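PnpC (Pseudomonas putida, PDB 3N9T) probably catalyses the iron(III)-dependent intradiol ring cleavage of hydroxyquinol, as a hydroxyquinol 1,2-dioxygenase of the intradiol ring-cleavage family. Local coordinates at residues 128-139 against 278-287; 116-124 against 182-190. All blocks are in the same frame, centred on the assembly; numbering follows the deposited sequence.

Contact 1: residues 128-139 against 278-287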
# COMPACT_ATOMS: atom_id res chain seq x y z
N VAL A 128 -20.01 21.45 -28.63
CA VAL A 128 -20.97 22.51 -28.47
C VAL A 128 -20.19 23.81 -28.04
O VAL A 128 -19.54 23.83 -26.98
CB VAL A 128 -22.00 22.17 -27.35
CG1 VAL A 128 -22.94 23.38 -27.11
CG2 VAL A 128 -22.79 20.81 -27.67
N PRO A 129 -20.25 24.88 -28.85
CA PRO A 129 -19.43 26.11 -28.58
C PRO A 129 -19.77 26.72 -27.22
O PRO A 129 -20.95 26.70 -26.81
CB PRO A 129 -19.86 27.07 -29.74
CG PRO A 129 -20.16 26.02 -30.92
CD PRO A 129 -21.05 25.03 -30.10
N ALA A 130 -18.76 27.21 -26.48
CA ALA A 130 -19.05 27.82 -25.18
C ALA A 130 -18.11 29.01 -25.01
O ALA A 130 -16.99 28.98 -25.46
CB ALA A 130 -18.84 26.78 -24.02
N LEU A 131 -18.57 30.01 -24.31
CA LEU A 131 -17.65 31.10 -23.89
C LEU A 131 -17.46 30.92 -22.39
O LEU A 131 -18.47 30.93 -21.64
CB LEU A 131 -18.31 32.45 -24.11
CG LEU A 131 -17.50 33.67 -23.60
CD1 LEU A 131 -16.09 33.73 -24.31
CD2 LEU A 131 -18.34 34.95 -23.84
N VAL A 132 -16.21 30.70 -21.93
CA VAL A 132 -15.93 30.66 -20.48
C VAL A 132 -15.23 31.98 -20.18
O VAL A 132 -14.21 32.29 -20.77
CB VAL A 132 -15.07 29.41 -20.07
CG1 VAL A 132 -14.70 29.51 -18.52
CG2 VAL A 132 -15.83 28.09 -20.37
N TYR A 133 -15.80 32.80 -19.33
CA TYR A 133 -15.22 34.12 -19.10
C TYR A 133 -15.39 34.53 -17.63
O TYR A 133 -16.12 33.88 -16.85
CB TYR A 133 -15.87 35.16 -20.06
CG TYR A 133 -17.28 35.56 -19.72
CD1 TYR A 133 -18.33 34.61 -19.71
CD2 TYR A 133 -17.61 36.91 -19.55
CE1 TYR A 133 -19.66 34.99 -19.38
CE2 TYR A 133 -18.94 37.30 -19.26
CZ TYR A 133 -19.95 36.34 -19.20
OH TYR A 133 -21.23 36.73 -18.90
N GLY A 134 -14.71 35.61 -17.23
CA GLY A 134 -14.81 36.03 -15.82
C GLY A 134 -13.64 36.94 -15.46
O GLY A 134 -13.16 37.69 -16.31
N ARG A 135 -13.25 36.91 -14.20
CA ARG A 135 -12.19 37.79 -13.71
C ARG A 135 -11.27 37.02 -12.82
O ARG A 135 -11.61 35.94 -12.35
CB ARG A 135 -12.81 38.98 -12.96
CG ARG A 135 -13.92 39.79 -13.83
CD ARG A 135 -14.66 40.86 -12.98
NE ARG A 135 -13.77 42.00 -12.88
CZ ARG A 135 -13.80 42.94 -11.92
NH1 ARG A 135 -14.67 42.87 -10.89
NH2 ARG A 135 -12.91 43.95 -12.00
N VAL A 136 -10.06 37.54 -12.66
CA VAL A 136 -9.18 37.08 -11.60
C VAL A 136 -9.04 38.24 -10.61
O VAL A 136 -8.68 39.34 -11.00
CB VAL A 136 -7.84 36.67 -12.17
CG1 VAL A 136 -6.90 36.17 -10.99
CG2 VAL A 136 -8.04 35.54 -13.25
N LEU A 137 -9.37 37.99 -9.34
CA LEU A 137 -9.43 39.05 -8.36
C LEU A 137 -8.54 38.67 -7.18
O LEU A 137 -8.13 37.48 -7.07
CB LEU A 137 -10.89 39.14 -7.88
CG LEU A 137 -11.95 39.50 -8.94
CD1 LEU A 137 -13.32 39.57 -8.26
CD2 LEU A 137 -11.58 40.82 -9.62
N ASP A 138 -8.22 39.67 -6.34
CA ASP A 138 -7.61 39.40 -5.05
C ASP A 138 -8.71 39.24 -4.04
O ASP A 138 -9.92 39.40 -4.37
CB ASP A 138 -6.59 40.50 -4.57
CG ASP A 138 -7.20 41.90 -4.43
OD1 ASP A 138 -8.40 42.01 -4.24
OD2 ASP A 138 -6.48 42.92 -4.55
N VAL A 139 -8.30 38.93 -2.81
CA VAL A 139 -9.24 38.72 -1.72
C VAL A 139 -10.00 40.02 -1.36
O VAL A 139 -11.10 39.94 -0.84
CB VAL A 139 -8.46 38.10 -0.53
CG1 VAL A 139 -9.00 38.58 0.78
CG2 VAL A 139 -8.40 36.53 -0.68
N TYR A 278 -25.47 30.51 -27.77
CA TYR A 278 -24.24 29.81 -27.35
C TYR A 278 -24.31 29.48 -25.89
O TYR A 278 -25.18 29.99 -25.16
CB TYR A 278 -22.95 30.65 -27.66
CG TYR A 278 -22.91 31.95 -26.87
CD1 TYR A 278 -23.65 33.04 -27.27
CD2 TYR A 278 -22.11 32.06 -25.72
CE1 TYR A 278 -23.62 34.25 -26.50
CE2 TYR A 278 -22.10 33.19 -24.98
CZ TYR A 278 -22.85 34.32 -25.38
OH TYR A 278 -22.82 35.51 -24.65
N LYS A 279 -23.40 28.62 -25.43
CA LYS A 279 -23.33 28.33 -23.99
C LYS A 279 -22.26 29.20 -23.28
O LYS A 279 -21.22 29.42 -23.84
CB LYS A 279 -23.05 26.84 -23.77
CG LYS A 279 -24.06 25.89 -24.49
CD LYS A 279 -25.16 25.50 -23.45
CE LYS A 279 -26.12 24.41 -24.03
NZ LYS A 279 -27.02 23.96 -22.90
N SER A 280 -22.54 29.67 -22.06
CA SER A 280 -21.64 30.61 -21.40
C SER A 280 -21.50 30.28 -19.95
O SER A 280 -22.53 30.11 -19.27
CB SER A 280 -22.22 32.03 -21.37
OG SER A 280 -21.11 32.90 -21.27
N ALA A 281 -20.27 30.27 -19.47
CA ALA A 281 -19.99 30.03 -18.04
C ALA A 281 -19.10 31.18 -17.51
O ALA A 281 -18.04 31.49 -18.11
CB ALA A 281 -19.31 28.70 -17.90
N TYR A 282 -19.53 31.78 -16.41
CA TYR A 282 -18.92 32.99 -15.89
C TYR A 282 -18.31 32.65 -14.55
O TYR A 282 -19.03 32.14 -13.67
CB TYR A 282 -19.97 34.13 -15.65
CG TYR A 282 -19.32 35.39 -15.07
CD1 TYR A 282 -18.60 36.25 -15.87
CD2 TYR A 282 -19.43 35.68 -13.70
CE1 TYR A 282 -17.98 37.36 -15.35
CE2 TYR A 282 -18.86 36.79 -13.18
CZ TYR A 282 -18.12 37.62 -14.00
OH TYR A 282 -17.49 38.71 -13.49
N TYR A 283 -17.04 32.97 -14.34
CA TYR A 283 -16.45 32.64 -13.06
C TYR A 283 -15.46 33.67 -12.53
O TYR A 283 -14.61 34.13 -13.28
CB TYR A 283 -15.82 31.23 -13.09
CG TYR A 283 -15.55 30.65 -11.65
CD1 TYR A 283 -16.56 29.97 -10.97
CD2 TYR A 283 -14.31 30.81 -11.01
CE1 TYR A 283 -16.36 29.45 -9.69
CE2 TYR A 283 -14.09 30.28 -9.74
CZ TYR A 283 -15.13 29.61 -9.08
OH TYR A 283 -14.94 29.06 -7.85
N GLU A 284 -15.58 34.04 -11.24
CA GLU A 284 -14.54 34.93 -10.68
C GLU A 284 -13.55 34.19 -9.75
O GLU A 284 -13.93 33.68 -8.66
CB GLU A 284 -15.14 36.15 -9.99
CG GLU A 284 -16.03 36.92 -10.95
CD GLU A 284 -16.64 38.15 -10.30
OE1 GLU A 284 -16.74 38.18 -9.05
OE2 GLU A 284 -17.02 39.07 -11.04
N PHE A 285 -12.30 34.08 -10.21
CA PHE A 285 -11.27 33.46 -9.40
C PHE A 285 -10.72 34.47 -8.40
O PHE A 285 -10.56 35.66 -8.71
CB PHE A 285 -10.12 33.00 -10.27
CG PHE A 285 -10.48 31.88 -11.18
CD1 PHE A 285 -10.51 30.54 -10.69
CD2 PHE A 285 -10.76 32.14 -12.54
CE1 PHE A 285 -10.87 29.45 -11.54
CE2 PHE A 285 -11.14 31.03 -13.42
CZ PHE A 285 -11.22 29.68 -12.86
N VAL A 286 -10.41 33.98 -7.21
CA VAL A 286 -9.87 34.78 -6.13
C VAL A 286 -8.53 34.13 -5.72
O VAL A 286 -8.50 32.96 -5.35
CB VAL A 286 -10.90 34.91 -4.94
CG1 VAL A 286 -10.31 35.72 -3.77
CG2 VAL A 286 -12.27 35.52 -5.44
N MET A 287 -7.45 34.90 -5.84
CA MET A 287 -6.09 34.48 -5.60
C MET A 287 -5.59 35.02 -4.28
O MET A 287 -6.00 36.11 -3.80
CB MET A 287 -5.18 34.97 -6.73
CG MET A 287 -5.45 34.24 -8.14
SD MET A 287 -4.06 34.76 -9.15
CE MET A 287 -2.94 33.41 -8.67
O HOH W 1 -23.37 26.75 -28.25
O HOH W 2 -5.45 38.22 -2.50

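Contact 2: residues 116-124 against 182-190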
# COMPACT_ATOMS: atom_id res chain seq x y z
N ARG A 116 -2.76 32.44 -25.76
CA ARG A 116 -3.91 32.80 -26.58
C ARG A 116 -4.46 34.15 -26.21
O ARG A 116 -4.40 34.53 -25.02
CB ARG A 116 -5.03 31.73 -26.45
CG ARG A 116 -4.55 30.30 -26.72
CD ARG A 116 -5.79 29.37 -27.04
NE ARG A 116 -5.31 28.00 -27.36
CZ ARG A 116 -5.01 27.59 -28.60
NH1 ARG A 116 -5.06 28.46 -29.62
NH2 ARG A 116 -4.64 26.33 -28.83
N GLY A 117 -5.00 34.87 -27.21
CA GLY A 117 -5.59 36.20 -27.01
C GLY A 117 -6.93 36.19 -26.26
O GLY A 117 -7.58 35.13 -26.10
N TYR A 118 -7.37 37.35 -25.83
CA TYR A 118 -8.67 37.46 -25.11
C TYR A 118 -9.83 36.95 -25.98
O TYR A 118 -10.02 37.44 -27.07
CB TYR A 118 -8.92 38.88 -24.73
CG TYR A 118 -10.16 39.17 -23.91
CD1 TYR A 118 -10.11 39.16 -22.52
CD2 TYR A 118 -11.35 39.54 -24.54
CE1 TYR A 118 -11.24 39.45 -21.76
CE2 TYR A 118 -12.46 39.87 -23.79
CZ TYR A 118 -12.40 39.83 -22.45
OH TYR A 118 -13.49 40.15 -21.76
N GLY A 119 -10.55 35.93 -25.52
CA GLY A 119 -11.63 35.39 -26.35
C GLY A 119 -11.20 34.47 -27.48
O GLY A 119 -12.06 33.98 -28.25
N GLU A 120 -9.91 34.14 -27.57
CA GLU A 120 -9.46 33.23 -28.58
C GLU A 120 -10.09 31.84 -28.42
O GLU A 120 -10.24 31.33 -27.33
CB GLU A 120 -7.93 33.10 -28.55
CG GLU A 120 -7.38 32.21 -29.69
CD GLU A 120 -5.87 32.32 -29.78
OE1 GLU A 120 -5.35 33.41 -29.54
OE2 GLU A 120 -5.21 31.33 -30.10
N ASN A 121 -10.46 31.21 -29.53
CA ASN A 121 -10.97 29.84 -29.49
C ASN A 121 -9.88 28.77 -29.36
O ASN A 121 -8.92 28.79 -30.12
CB ASN A 121 -11.80 29.61 -30.75
CG ASN A 121 -12.30 28.20 -30.87
OD1 ASN A 121 -12.80 27.60 -29.90
ND2 ASN A 121 -12.11 27.61 -32.06
N MET A 122 -9.97 27.86 -28.38
CA MET A 122 -8.99 26.76 -28.32
C MET A 122 -9.52 25.40 -28.84
O MET A 122 -8.78 24.39 -28.79
CB MET A 122 -8.41 26.59 -26.92
CG MET A 122 -9.48 26.49 -25.76
SD MET A 122 -8.60 25.99 -24.33
CE MET A 122 -9.97 25.36 -23.34
N ALA A 123 -10.79 25.37 -29.24
CA ALA A 123 -11.43 24.12 -29.65
C ALA A 123 -11.18 23.97 -31.15
O ALA A 123 -11.78 24.62 -31.95
CB ALA A 123 -12.91 24.13 -29.39
N LEU A 124 -10.25 23.09 -31.48
CA LEU A 124 -9.98 22.84 -32.88
C LEU A 124 -10.85 21.69 -33.37
O LEU A 124 -10.93 21.47 -34.57
CB LEU A 124 -8.47 22.62 -33.09
CG LEU A 124 -7.57 23.66 -32.37
CD1 LEU A 124 -6.16 23.43 -32.73
CD2 LEU A 124 -7.96 25.11 -32.65
N GLY A 182 -8.80 42.78 -15.02
CA GLY A 182 -8.76 41.40 -14.46
C GLY A 182 -9.65 40.40 -15.23
O GLY A 182 -9.81 39.27 -14.82
N CYS A 183 -10.19 40.81 -16.36
CA CYS A 183 -11.13 40.02 -17.15
C CYS A 183 -10.37 39.04 -18.03
O CYS A 183 -9.30 39.38 -18.61
CB CYS A 183 -12.02 40.96 -18.01
SG CYS A 183 -13.11 41.95 -17.01
N PHE A 184 -10.94 37.84 -18.14
CA PHE A 184 -10.44 36.88 -19.13
C PHE A 184 -11.62 36.31 -19.96
O PHE A 184 -12.76 36.35 -19.51
CB PHE A 184 -9.71 35.74 -18.41
CG PHE A 184 -10.60 34.84 -17.65
CD1 PHE A 184 -11.16 33.72 -18.27
CD2 PHE A 184 -10.85 35.09 -16.32
CE1 PHE A 184 -12.03 32.88 -17.58
CE2 PHE A 184 -11.70 34.24 -15.61
CZ PHE A 184 -12.30 33.16 -16.23
N ALA A 185 -11.33 35.76 -21.11
CA ALA A 185 -12.34 35.13 -21.92
C ALA A 185 -11.71 34.07 -22.82
O ALA A 185 -10.64 34.26 -23.46
CB ALA A 185 -13.15 36.18 -22.74
N ILE A 186 -12.37 32.93 -22.82
CA ILE A 186 -11.88 31.71 -23.45
C ILE A 186 -13.03 31.16 -24.30
O ILE A 186 -14.10 30.88 -23.78
CB ILE A 186 -11.61 30.65 -22.33
CG1 ILE A 186 -10.47 31.12 -21.39
CG2 ILE A 186 -11.29 29.29 -23.00
CD1 ILE A 186 -10.28 30.26 -20.10
N GLN A 187 -12.81 30.97 -25.61
CA GLN A 187 -13.82 30.25 -26.39
C GLN A 187 -13.37 28.80 -26.48
O GLN A 187 -12.19 28.52 -26.72
CB GLN A 187 -14.01 30.86 -27.80
CG GLN A 187 -14.90 32.13 -27.80
CD GLN A 187 -15.17 32.63 -29.25
OE1 GLN A 187 -14.43 33.46 -29.78
NE2 GLN A 187 -16.19 32.11 -29.87
N THR A 188 -14.34 27.90 -26.29
CA THR A 188 -14.07 26.50 -26.26
C THR A 188 -15.32 25.70 -26.63
O THR A 188 -16.30 26.23 -27.20
CB THR A 188 -13.42 26.09 -24.91
OG1 THR A 188 -12.95 24.74 -24.94
CG2 THR A 188 -14.33 26.35 -23.65
N THR A 189 -15.29 24.41 -26.31
CA THR A 189 -16.56 23.64 -26.34
C THR A 189 -16.95 23.20 -24.95
O THR A 189 -16.11 23.16 -24.06
CB THR A 189 -16.45 22.44 -27.26
OG1 THR A 189 -15.34 21.64 -26.87
CG2 THR A 189 -16.36 22.88 -28.75
N VAL A 190 -18.25 22.91 -24.74
CA VAL A 190 -18.71 22.53 -23.44
C VAL A 190 -17.95 21.26 -23.05
O VAL A 190 -17.89 20.31 -23.82
CB VAL A 190 -20.22 22.30 -23.37
CG1 VAL A 190 -20.61 21.84 -21.97
CG2 VAL A 190 -20.99 23.54 -23.77
O HOH W 3 -14.52 38.52 -19.49
O HOH W 4 -15.64 27.40 -29.64

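Contact 1: residues 128-139 against 278-287
Tyr133 and Tyr282 meet edge-to-face, planes at 68° and centroids 5.0 Å apart, on two neighbouring parallel strands, 129-138 and 278-287. CD1 of Tyr282 stands over one face of the Tyr133 ring, 3.6 Å from Tyr133 CE2. The first torsion of Tyr133 (chi1 74°) sets CG between backbone N and carbonyl carbon and leans the ring over the neighbouring strand, CE1 coming 3.2 Å from Ser280 OG. Beneath, the parallel ladder is regular: Tyr133 N donates to Ala281 O (2.9 Å) and Tyr283 N to Tyr133 O (2.8 Å). Tyr133 OH hydrogen-bonds to Asp268 and Arg262; an alanine here would probably leave the Tyr282 edge without its aromatic face and these two without their hydroxyl partner. On the other face of the sheet, Val136 CG1 rests 3.7 Å from Met287 SD. The strand ends are looser: Lys279 N bonds weakly to Pro129 O (3.4 Å), and at the far end a water bridges Val139 N and Met287 O. Tyr282 OH donates to Glu284 OE2, whereas the partly exposed Arg135 binds Asp181 O through NH2, its NH1 4.5 Å from Glu284 OE2, too far for a salt bridge. Backbone bonds and aromatic packing, more than charge pairing, therefore join these strands.

Contact 2: residues 116-124 against 182-190
Gly119 N donates to Ala185 O (2.7 Å), the first of three backbone hydrogen bonds between loop 116-124 and strand 183-189. Gln187 N gives to Glu120 O at 3.1 Å, and Met122 N to Gln187 O at 2.8 Å, the straightest of the three (162° at the hydrogen). Asn121 and Gln187 thus form a single bridge, not a continued strand pairing. Among the apolar contacts, Ala185 CB makes a CH-pi contact with Tyr118, 3.8 Å from the ring centroid and 14° off its normal. With chi1 at -176°, Tyr118 swings its ring back over the strand. Met122 CE meets Ile186 CG2 at 4.2 Å, while its chain lies alongside Thr188, whose OG1 hydrogen-bonds to Gln153. The loop runs along the edge of strand 183-189 opposite strand 129-138, in the beta-sandwich catalytic domain of intradiol dioxygenases. Two local motifs shape it: a type II turn from Gly117 to Glu120, with glycine required at Gly119, and an Asx turn in which Asn121 OD1 accepts from Ala123 N. Of the charged groups, Glu120 OE2 forms a salt bridge with Arg116 NH1. Two waters also bridge the segments, one between Asn121 OD1 and Thr188 O, the other between Phe184 O and Tyr118 OH, which also bonds Gly270 O.

Along the chain the segments alternate: 116-124, 128-139, 182-190, then 278-287. The centres of the two contacts lie 10 Å apart, and both belong to the catalytic beta domain. Strand 129-138 is common ground in the mixed sheet: it runs parallel to 278-287 in contact 1 and antiparallel to 183-189, the strand on which the loop of contact 2 lies. Direct evidence of the join is the probable hydrogen bonds Ala130 N to Thr188 O and Val128 O to Val190 N, both 2.7 Å. The iron is bound by Tyr160, Tyr194, His218 and His220, none of them in these segments; the side chains of Phe285 and Met122 are about 14 and 11 Å from it, so the contacts join strands and loop without supplying a ligand.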